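Local coordinates for protein peptide methionine sulfoxide reductase MsrA (Corynebacterium diphtheriae, PDB 4D7L) that reduces methionine (S)-sulfoxide in oxidised proteins and as the free amino acid back to methionine, repairing proteins damaged by oxidation, at residues I70-G75 against Y225-S230; T89-A94 against E213-L218; H113-E118 against T153-A158. All coordinates share one frame; numbering follows the deposited sequence. Where two conformers were deposited one is given.

Contact 1. Residues I70-G75 against Y225-S230; sequences IGCYWG and YCPHHS. With SO4 (sulfate ion), chain E; PGE (triethylene glycol), chain M.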
loop_
_atom_site.group_PDB
_atom_site.type_symbol
_atom_site.label_atom_id
_atom_site.label_comp_id
_atom_site.label_asym_id
_atom_site.label_seq_id
_atom_site.Cartn_x
_atom_site.Cartn_y
_atom_site.Cartn_z
ATOM N N ILE A 70 -0.357 1.156 4.085
ATOM C CA ILE A 70 -0.837 1.427 5.440
ATOM C C ILE A 70 -0.923 0.148 6.249
ATOM O O ILE A 70 -1.679 0.073 7.213
ATOM C CB ILE A 70 -2.232 2.118 5.429
ATOM C CG1 ILE A 70 -3.242 1.261 4.658
ATOM C CG2 ILE A 70 -2.146 3.488 4.792
ATOM C CD1 ILE A 70 -4.706 1.730 4.807
ATOM N N GLY A 71 -0.130 -0.850 5.877
ATOM C CA GLY A 71 -0.153 -2.120 6.584
ATOM C C GLY A 71 -0.751 -3.222 5.726
ATOM O O GLY A 71 -0.645 -3.163 4.505
ATOM N N CYS A 72 -1.358 -4.226 6.362
ATOM C CA CYS A 72 -1.918 -5.380 5.640
ATOM C C CYS A 72 -2.698 -4.935 4.415
ATOM O O CYS A 72 -3.732 -4.263 4.532
ATOM C CB CYS A 72 -2.826 -6.199 6.556
ATOM S SG CYS A 72 -3.771 -7.474 5.654
ATOM N N TYR A 73 -2.181 -5.247 3.222
ATOM C CA TYR A 73 -2.853 -4.691 2.041
ATOM C C TYR A 73 -4.254 -5.273 1.728
ATOM O O TYR A 73 -4.965 -4.718 0.908
ATOM C CB TYR A 73 -1.994 -4.712 0.763
ATOM C CG TYR A 73 -1.319 -5.998 0.328
ATOM C CD1 TYR A 73 -1.980 -7.218 0.400
ATOM C CD2 TYR A 73 -0.148 -5.934 -0.428
ATOM C CE1 TYR A 73 -1.392 -8.381 -0.083
ATOM C CE2 TYR A 73 0.435 -7.077 -0.947
ATOM C CZ TYR A 73 -0.195 -8.300 -0.776
ATOM O OH TYR A 73 0.378 -9.439 -1.311
ATOM N N TRP A 74 -4.643 -6.414 2.304
ATOM C CA TRP A 74 -5.979 -6.937 2.026
ATOM C C TRP A 74 -7.047 -5.956 2.505
ATOM O O TRP A 74 -7.977 -5.628 1.775
ATOM C CB TRP A 74 -6.211 -8.265 2.724
ATOM C CG TRP A 74 -5.340 -9.386 2.278
ATOM C CD1 TRP A 74 -4.634 -9.499 1.104
ATOM C CD2 TRP A 74 -5.078 -10.561 3.030
ATOM N NE1 TRP A 74 -3.948 -10.707 1.085
ATOM C CE2 TRP A 74 -4.212 -11.373 2.261
ATOM C CE3 TRP A 74 -5.505 -11.019 4.287
ATOM C CZ2 TRP A 74 -3.775 -12.617 2.705
ATOM C CZ3 TRP A 74 -5.063 -12.263 4.735
ATOM C CH2 TRP A 74 -4.208 -13.046 3.945
ATOM N N GLY A 75 -6.904 -5.501 3.744
ATOM C CA GLY A 75 -7.866 -4.575 4.320
ATOM C C GLY A 75 -7.751 -3.225 3.655
ATOM O O GLY A 75 -8.742 -2.545 3.425
ATOM N N TYR A 225 -9.547 -12.782 6.573
ATOM C CA TYR A 225 -9.489 -11.508 7.293
ATOM C C TYR A 225 -8.008 -11.218 7.566
ATOM O O TYR A 225 -7.188 -12.141 7.582
ATOM C CB TYR A 225 -10.323 -11.562 8.591
ATOM C CG TYR A 225 -9.880 -12.675 9.513
ATOM C CD1 TYR A 225 -8.858 -12.464 10.446
ATOM C CD2 TYR A 225 -10.419 -13.952 9.409
ATOM C CE1 TYR A 225 -8.405 -13.487 11.264
ATOM C CE2 TYR A 225 -9.985 -14.975 10.225
ATOM C CZ TYR A 225 -8.969 -14.741 11.150
ATOM O OH TYR A 225 -8.519 -15.756 11.963
ATOM N N CYS A 226 -7.658 -9.949 7.745
ATOM C CA CYS A 226 -6.287 -9.568 8.045
ATOM C C CYS A 226 -5.868 -10.199 9.373
ATOM O O CYS A 226 -6.631 -10.154 10.342
ATOM C CB CYS A 226 -6.161 -8.043 8.102
ATOM S SG CYS A 226 -7.025 -7.180 6.748
ATOM N N PRO A 227 -4.673 -10.804 9.414
ATOM C CA PRO A 227 -4.254 -11.490 10.638
ATOM C C PRO A 227 -4.249 -10.595 11.867
ATOM O O PRO A 227 -4.005 -9.378 11.763
ATOM C CB PRO A 227 -2.843 -11.961 10.301
ATOM C CG PRO A 227 -2.894 -12.157 8.778
ATOM C CD PRO A 227 -3.724 -11.022 8.302
ATOM N N HIS A 228 -4.473 -11.232 13.010
ATOM C CA HIS A 228 -4.517 -10.610 14.338
ATOM C C HIS A 228 -5.837 -9.882 14.559
ATOM O O HIS A 228 -5.928 -9.040 15.450
ATOM C CB HIS A 228 -3.346 -9.632 14.557
ATOM C CG HIS A 228 -2.009 -10.197 14.195
ATOM N ND1 HIS A 228 -1.409 -11.203 14.920
ATOM C CD2 HIS A 228 -1.176 -9.931 13.157
ATOM C CE1 HIS A 228 -0.251 -11.512 14.364
ATOM N NE2 HIS A 228 -0.087 -10.759 13.292
ATOM N N HIS A 229 -6.847 -10.186 13.746
ATOM C CA HIS A 229 -8.161 -9.573 13.938
ATOM C C HIS A 229 -9.259 -10.583 14.245
ATOM O O HIS A 229 -10.439 -10.261 14.141
ATOM C CB HIS A 229 -8.535 -8.742 12.712
ATOM C CG HIS A 229 -7.653 -7.549 12.521
ATOM N ND1 HIS A 229 -7.884 -6.342 13.148
ATOM C CD2 HIS A 229 -6.512 -7.390 11.807
ATOM C CE1 HIS A 229 -6.935 -5.485 12.812
ATOM N NE2 HIS A 229 -6.091 -6.095 11.998
ATOM N N SER A 230 -8.891 -11.801 14.628
ATOM C CA SER A 230 -9.920 -12.762 15.058
ATOM C C SER A 230 -10.660 -12.236 16.276
ATOM O O SER A 230 -10.141 -11.399 17.001
ATOM C CB SER A 230 -9.309 -14.114 15.400
ATOM O OG SER A 230 -8.423 -14.005 16.495
HETATM S S SO4 E . -5.701 -14.584 14.242
HETATM O O1 SO4 E . -6.233 -13.451 14.986
HETATM O O2 SO4 E . -6.767 -15.545 13.968
HETATM O O3 SO4 E . -4.662 -15.240 15.025
HETATM O O4 SO4 E . -5.136 -14.101 12.984
HETATM C C1 PGE M . 3.213 -10.191 10.840
HETATM O O1 PGE M . 1.857 -10.231 11.260
HETATM C C2 PGE M . 4.162 -10.515 11.981
HETATM O O2 PGE M . 3.943 -9.657 13.097
#
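C72 and C226 face each other through their sulfurs. Both cysteines have two deposited conformers; in the one given the SG atoms of C72 and C226 are 3.4 Å apart and not bonded, and the C72–C226 disulfide is seen in this structure. C72 swings its sulfur opposite its own backbone N (chi1 170°), which carries SG over to C226. The backbone N of G75 also lies 3.4 Å from C226 SG. Beside the sulfurs, the carbonyl of Y225 comes in the ring plane to the edge of the W74 indole, its O 3.6 Å from CZ3, while the side chains of P227 and W74 cross at about a right angle, CD 4.0 Å from CZ3. G71-G75 form the GCYWG signature of the MsrA family, with C72, the predicted catalytic cysteine, at the N-cap of helix 73-81. Past P227 the tail becomes loose and exposed, and crystallisation molecules bind there. A sulfate is gripped by Y225 OH, by both N and OG of S230, and by H228 N, whose N-H points almost straight at O4 (173°, 2.9 Å). On the ring side, H228 NE2 reaches O1 of a triethylene glycol that D150 and T151 also bind.

Contact 2. Residues T89-A94 against E213-L218; sequences TSVGFA and EHQQYL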
loop_
_atom_site.group_PDB
_atom_site.type_symbol
_atom_site.label_atom_id
_atom_site.label_comp_id
_atom_site.label_asym_id
_atom_site.label_seq_id
_atom_site.Cartn_x
_atom_site.Cartn_y
_atom_site.Cartn_z
ATOM N N THR A 89 -8.229 -0.866 -8.337
ATOM C CA THR A 89 -7.157 -1.074 -7.361
ATOM C C THR A 89 -6.421 -2.394 -7.629
ATOM O O THR A 89 -6.952 -3.287 -8.296
ATOM C CB THR A 89 -7.668 -1.122 -5.896
ATOM O OG1 THR A 89 -8.508 -2.272 -5.725
ATOM C CG2 THR A 89 -8.429 0.156 -5.518
ATOM N N SER A 90 -5.204 -2.508 -7.117
ATOM C CA SER A 90 -4.527 -3.809 -7.034
ATOM C C SER A 90 -3.625 -3.785 -5.811
ATOM O O SER A 90 -3.432 -2.725 -5.208
ATOM C CB SER A 90 -3.717 -4.120 -8.309
ATOM O OG SER A 90 -2.540 -3.319 -8.385
ATOM N N VAL A 91 -3.102 -4.945 -5.435
ATOM C CA VAL A 91 -2.137 -5.020 -4.354
ATOM C C VAL A 91 -0.823 -5.598 -4.826
ATOM O O VAL A 91 -0.738 -6.372 -5.806
ATOM C CB VAL A 91 -2.650 -5.864 -3.160
ATOM C CG1 VAL A 91 -3.836 -5.150 -2.502
ATOM C CG2 VAL A 91 -3.031 -7.285 -3.600
ATOM N N GLY A 92 0.231 -5.203 -4.137
ATOM C CA GLY A 92 1.538 -5.634 -4.565
ATOM C C GLY A 92 2.589 -4.969 -3.709
ATOM O O GLY A 92 2.355 -4.637 -2.543
ATOM N N PHE A 93 3.741 -4.737 -4.330
ATOM C CA PHE A 93 4.970 -4.428 -3.602
ATOM C C PHE A 93 5.729 -3.280 -4.245
ATOM O O PHE A 93 5.910 -3.246 -5.469
ATOM C CB PHE A 93 5.871 -5.672 -3.567
ATOM C CG PHE A 93 5.114 -6.947 -3.276
ATOM C CD1 PHE A 93 4.533 -7.146 -2.028
ATOM C CD2 PHE A 93 4.981 -7.934 -4.244
ATOM C CE1 PHE A 93 3.813 -8.316 -1.748
ATOM C CE2 PHE A 93 4.270 -9.107 -3.975
ATOM C CZ PHE A 93 3.690 -9.294 -2.718
ATOM N N ALA A 94 6.170 -2.341 -3.421
ATOM C CA ALA A 94 6.991 -1.241 -3.909
ATOM C C ALA A 94 7.770 -0.630 -2.751
ATOM O O ALA A 94 7.421 -0.838 -1.582
ATOM C CB ALA A 94 6.129 -0.173 -4.612
ATOM N N GLU A 213 -4.207 -14.484 -6.333
ATOM C CA GLU A 213 -4.946 -14.832 -5.124
ATOM C C GLU A 213 -5.093 -13.655 -4.171
ATOM O O GLU A 213 -6.080 -13.576 -3.428
ATOM C CB GLU A 213 -4.256 -16.002 -4.384
ATOM C CG GLU A 213 -4.374 -17.336 -5.106
ATOM C CD GLU A 213 -3.428 -17.494 -6.320
ATOM O OE1 GLU A 213 -2.496 -16.673 -6.515
ATOM O OE2 GLU A 213 -3.633 -18.456 -7.095
ATOM N N HIS A 214 -4.106 -12.757 -4.154
ATOM C CA HIS A 214 -4.156 -11.583 -3.264
ATOM C C HIS A 214 -5.082 -10.468 -3.757
ATOM O O HIS A 214 -5.529 -9.629 -2.966
ATOM C CB HIS A 214 -2.740 -10.995 -3.068
ATOM C CG HIS A 214 -1.835 -11.893 -2.283
ATOM N ND1 HIS A 214 -1.778 -11.865 -0.907
ATOM C CD2 HIS A 214 -0.987 -12.871 -2.678
ATOM C CE1 HIS A 214 -0.932 -12.788 -0.484
ATOM N NE2 HIS A 214 -0.420 -13.398 -1.540
ATOM N N GLN A 215 -5.329 -10.427 -5.059
ATOM C CA GLN A 215 -6.122 -9.347 -5.647
ATOM C C GLN A 215 -7.558 -9.474 -5.197
ATOM O O GLN A 215 -8.185 -10.486 -5.447
ATOM C CB GLN A 215 -6.023 -9.385 -7.179
ATOM C CG GLN A 215 -4.566 -9.414 -7.680
ATOM C CD GLN A 215 -3.768 -8.173 -7.242
ATOM O OE1 GLN A 215 -4.334 -7.090 -7.107
ATOM N NE2 GLN A 215 -2.447 -8.323 -7.057
ATOM N N GLN A 216 -8.057 -8.455 -4.505
ATOM C CA GLN A 216 -9.402 -8.482 -3.914
ATOM C C GLN A 216 -9.620 -9.717 -3.051
ATOM O O GLN A 216 -10.699 -10.309 -3.048
ATOM C CB GLN A 216 -10.478 -8.401 -5.005
ATOM C CG GLN A 216 -10.407 -7.122 -5.848
ATOM C CD GLN A 216 -9.525 -7.288 -7.072
ATOM O OE1 GLN A 216 -9.796 -8.131 -7.925
ATOM N NE2 GLN A 216 -8.467 -6.488 -7.163
ATOM N N TYR A 217 -8.585 -10.098 -2.310
ATOM C CA TYR A 217 -8.638 -11.287 -1.466
ATOM C C TYR A 217 -9.885 -11.363 -0.576
ATOM O O TYR A 217 -10.536 -12.408 -0.478
ATOM C CB TYR A 217 -7.382 -11.341 -0.579
ATOM C CG TYR A 217 -7.378 -12.509 0.372
ATOM C CD1 TYR A 217 -7.094 -13.790 -0.075
ATOM C CD2 TYR A 217 -7.642 -12.327 1.741
ATOM C CE1 TYR A 217 -7.086 -14.871 0.807
ATOM C CE2 TYR A 217 -7.636 -13.404 2.625
ATOM C CZ TYR A 217 -7.357 -14.671 2.151
ATOM O OH TYR A 217 -7.352 -15.741 3.024
ATOM N N LEU A 218 -10.201 -10.257 0.083
ATOM C CA LEU A 218 -11.291 -10.268 1.048
ATOM C C LEU A 218 -12.643 -10.411 0.372
ATOM O O LEU A 218 -13.591 -10.915 0.975
ATOM C CB LEU A 218 -11.255 -9.003 1.891
ATOM C CG LEU A 218 -10.011 -8.896 2.769
ATOM C CD1 LEU A 218 -10.080 -7.601 3.570
ATOM C CD2 LEU A 218 -9.874 -10.129 3.691
HETATM O O HOH W 1 -6.223 -6.175 -9.055
#
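S90 and Q215 bring the two backbones together, with their CA atoms 5.9 Å apart: one sits in the extended strand 86-94, the other in a type II turn running from H214 to Y217. The turn is closed by Y217 N and H214 O, 3.2 Å apart, and Q216 takes left-handed backbone angles just before helix 217-220. Here the turn meets the strand through a side chain. Q215, bent at chi2 (-61°), curls its amide back against V91 and grips both polar atoms of that residue: OE1 accepts from V91 N at 3.0 Å, and NE2 donates to V91 O at 2.9 Å. Both bonds are fairly straight, and V91 O lies close to the amide plane, so the pair fixes the rotation of the amide. NE2 also donates to A210 O. Near S90 the packing is close, its CB 3.3 Å from Q215 OE1. V91 CG2 rests against the H214 carbonyl, 3.5 Å from its O. A water links three groups of the contact, donating to T89 O and to Q215 OE1 while accepting from Q216 NE2 at 3.0 Å; Q216 OE1 is taken by A52 N. H214 turns its ND1 to W74 NE1, two residues after the predicted catalytic cysteine in the GCYWG motif. V91 also shares a backbone bond with A210, just past the short outermost strand 208-209, and here the glutamine amide prolongs the edge of the central MsrA sheet in the manner of a strand's peptide group.

Contact 3. Residues H113-E118 against T153-A158; sequences HTEIVE and TQYRSA. With CAC (cacodylate ion), chain D.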
loop_
_atom_site.group_PDB
_atom_site.type_symbol
_atom_site.label_atom_id
_atom_site.label_comp_id
_atom_site.label_asym_id
_atom_site.label_seq_id
_atom_site.Cartn_x
_atom_site.Cartn_y
_atom_site.Cartn_z
ATOM N N HIS A 113 10.667 -4.180 0.218
ATOM C CA HIS A 113 9.399 -3.603 -0.226
ATOM C C HIS A 113 8.373 -3.441 0.892
ATOM O O HIS A 113 8.431 -4.109 1.931
ATOM C CB HIS A 113 8.741 -4.453 -1.322
ATOM C CG HIS A 113 9.456 -4.423 -2.632
ATOM N ND1 HIS A 113 9.556 -3.282 -3.397
ATOM C CD2 HIS A 113 10.091 -5.404 -3.326
ATOM C CE1 HIS A 113 10.229 -3.559 -4.503
ATOM N NE2 HIS A 113 10.560 -4.837 -4.486
ATOM N N THR A 114 7.420 -2.538 0.710
ATOM C CA THR A 114 6.302 -2.508 1.640
ATOM C C THR A 114 5.042 -2.910 0.877
ATOM O O THR A 114 4.983 -2.824 -0.357
ATOM C CB THR A 114 6.134 -1.135 2.322
ATOM O OG1 THR A 114 5.303 -1.280 3.483
ATOM C CG2 THR A 114 5.515 -0.104 1.369
ATOM N N GLU A 115 4.051 -3.385 1.621
ATOM C CA GLU A 115 2.784 -3.822 1.046
ATOM C C GLU A 115 2.002 -2.598 0.603
ATOM O O GLU A 115 1.689 -1.727 1.417
ATOM C CB GLU A 115 1.980 -4.657 2.044
ATOM C CG GLU A 115 2.631 -6.022 2.298
ATOM C CD GLU A 115 1.738 -6.992 3.070
ATOM O OE1 GLU A 115 0.573 -6.647 3.391
ATOM O OE2 GLU A 115 2.231 -8.103 3.371
ATOM N N ILE A 116 1.691 -2.564 -0.686
ATOM C CA ILE A 116 1.148 -1.378 -1.346
ATOM C C ILE A 116 -0.168 -1.664 -2.028
ATOM O O ILE A 116 -0.334 -2.724 -2.645
ATOM C CB ILE A 116 2.141 -0.843 -2.409
ATOM C CG1 ILE A 116 3.374 -0.252 -1.715
ATOM C CG2 ILE A 116 1.477 0.183 -3.369
ATOM C CD1 ILE A 116 3.075 1.052 -0.929
ATOM N N VAL A 117 -1.088 -0.705 -1.926
ATOM C CA VAL A 117 -2.281 -0.665 -2.748
ATOM C C VAL A 117 -2.093 0.348 -3.862
ATOM O O VAL A 117 -1.808 1.523 -3.598
ATOM C CB VAL A 117 -3.532 -0.260 -1.945
ATOM C CG1 VAL A 117 -4.797 -0.272 -2.858
ATOM C CG2 VAL A 117 -3.737 -1.175 -0.748
ATOM N N GLU A 118 -2.201 -0.129 -5.097
ATOM C CA GLU A 118 -2.279 0.727 -6.271
ATOM C C GLU A 118 -3.707 1.271 -6.335
ATOM O O GLU A 118 -4.651 0.498 -6.429
ATOM C CB GLU A 118 -1.955 -0.065 -7.534
ATOM C CG GLU A 118 -2.203 0.724 -8.841
ATOM C CD GLU A 118 -2.094 -0.133 -10.091
ATOM O OE1 GLU A 118 -2.337 -1.364 -10.024
ATOM O OE2 GLU A 118 -1.775 0.435 -11.157
ATOM N N THR A 153 9.305 -4.656 8.082
ATOM C CA THR A 153 9.445 -3.507 7.193
ATOM C C THR A 153 8.404 -3.501 6.085
ATOM O O THR A 153 8.133 -2.452 5.498
ATOM C CB THR A 153 10.835 -3.487 6.547
ATOM O OG1 THR A 153 11.024 -4.725 5.848
ATOM C CG2 THR A 153 11.900 -3.330 7.645
ATOM N N GLN A 154 7.814 -4.655 5.780
ATOM C CA GLN A 154 6.823 -4.695 4.692
ATOM C C GLN A 154 5.474 -4.121 5.135
ATOM O O GLN A 154 4.555 -4.029 4.334
ATOM C CB GLN A 154 6.625 -6.130 4.147
ATOM C CG GLN A 154 5.840 -7.120 5.067
ATOM C CD GLN A 154 6.760 -7.884 6.001
ATOM O OE1 GLN A 154 7.780 -7.357 6.423
ATOM N NE2 GLN A 154 6.392 -9.128 6.341
ATOM N N TYR A 155 5.369 -3.692 6.391
ATOM C CA TYR A 155 4.117 -3.093 6.860
ATOM C C TYR A 155 4.254 -1.594 7.116
ATOM O O TYR A 155 3.337 -0.977 7.667
ATOM C CB TYR A 155 3.633 -3.798 8.138
ATOM C CG TYR A 155 3.340 -5.253 7.867
ATOM C CD1 TYR A 155 2.255 -5.617 7.081
ATOM C CD2 TYR A 155 4.174 -6.254 8.358
ATOM C CE1 TYR A 155 1.994 -6.939 6.785
ATOM C CE2 TYR A 155 3.916 -7.581 8.093
ATOM C CZ TYR A 155 2.821 -7.918 7.291
ATOM O OH TYR A 155 2.562 -9.235 6.993
ATOM N N ARG A 156 5.383 -1.009 6.715
ATOM C CA ARG A 156 5.622 0.411 7.016
ATOM C C ARG A 156 4.702 1.343 6.216
ATOM O O ARG A 156 4.217 1.000 5.140
ATOM C CB ARG A 156 7.094 0.787 6.762
ATOM C CG ARG A 156 7.554 0.808 5.276
ATOM C CD ARG A 156 9.090 0.981 5.246
ATOM N NE ARG A 156 9.653 1.155 3.905
ATOM C CZ ARG A 156 10.012 0.152 3.101
ATOM N NH1 ARG A 156 9.802 -1.105 3.477
ATOM N NH2 ARG A 156 10.551 0.403 1.904
ATOM N N SER A 157 4.491 2.543 6.750
ATOM C CA SER A 157 3.615 3.539 6.128
ATOM C C SER A 157 4.291 4.169 4.913
ATOM O O SER A 157 5.485 4.489 4.982
ATOM C CB SER A 157 3.278 4.620 7.164
ATOM O OG SER A 157 2.407 5.597 6.626
ATOM N N ALA A 158 3.566 4.323 3.802
ATOM C CA ALA A 158 4.170 4.919 2.604
ATOM C C ALA A 158 3.145 5.563 1.679
ATOM O O ALA A 158 1.972 5.156 1.629
ATOM C CB ALA A 158 4.996 3.865 1.815
HETATM AS AS CAC D . -0.775 -9.854 4.982
HETATM O O1 CAC D . 0.944 -9.896 4.713
HETATM O O2 CAC D . -1.134 -8.727 6.258
HETATM C C1 CAC D . -1.400 -11.642 5.493
HETATM C C2 CAC D . -1.681 -9.290 3.336
HETATM O O HOH W 2 10.437 -5.507 3.163
HETATM O O HOH W 3 2.143 -0.998 4.211
#
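T114 points OG1 opposite its own backbone N (chi1 -163°), into the bend formed by Q154 to R156, whereas its neighbour E115, extended beyond CG (chi2 -169°), runs out alongside Y155. In this conformer, one of two deposited for T114, OG1 lies 3.0 Å from the carbonyl O of Q154 and 3.0 Å from that of R156. The backbone join is firmer. E115 N donates to Q154 O at 2.8 Å, nearly straight, and one step back Q154 CA makes a CH···O contact with H113 O. T114 CB lies over one face of the R156 guanidinium, toward its rim. That group is well held: NH1 donates to T153 O, approaching from above the carbonyl plane, NH2 to N112 O, and NE forms a salt bridge with E195. Two waters bridge the segments, one between H113 O and T153 OG1, the other between E115 O and R156 O. The methyls of T114 and A158 meet, CG2 to CB 4.0 Å. E115 and Y155 point the same way, carboxylate and ring planes 61° apart, with OE2 3.6 Å from Y155 CE1. The other carboxylate oxygen, OE1, accepts from Y73 N. Both side chains converge on a cacodylate, probably from the crystallisation liquor: Y155 OH donates to its O1 at 2.9 Å, and Y103 OH binds the ion too. As in other MsrA enzymes, a glutamate and two tyrosines near the predicted catalytic cysteine belong to the active-site pocket, and the ion probably marks where the substrate sulfoxide sits.

Followed from the N terminus, the chain enters contact 1 at 70-75, then contact 2 at 89-94 and contact 3 at 113-118. It closes them in reverse order: 153-158 completes contact 3, 213-218 contact 2 and 225-230 contact 1. The three loops are therefore nested without crossing. Contact 3 joins central strand 114-121 to the bend before strand 158-161; contact 2 ties its sheet neighbour 86-94 to the turn before helix 217-220; contact 1 brings the C-terminal loop onto the start of helix 73-81. A94 pairs with T114 and S90 OG bonds to E118 between contacts 2 and 3, while W74 of contact 1 stacks on Y217 of contact 2.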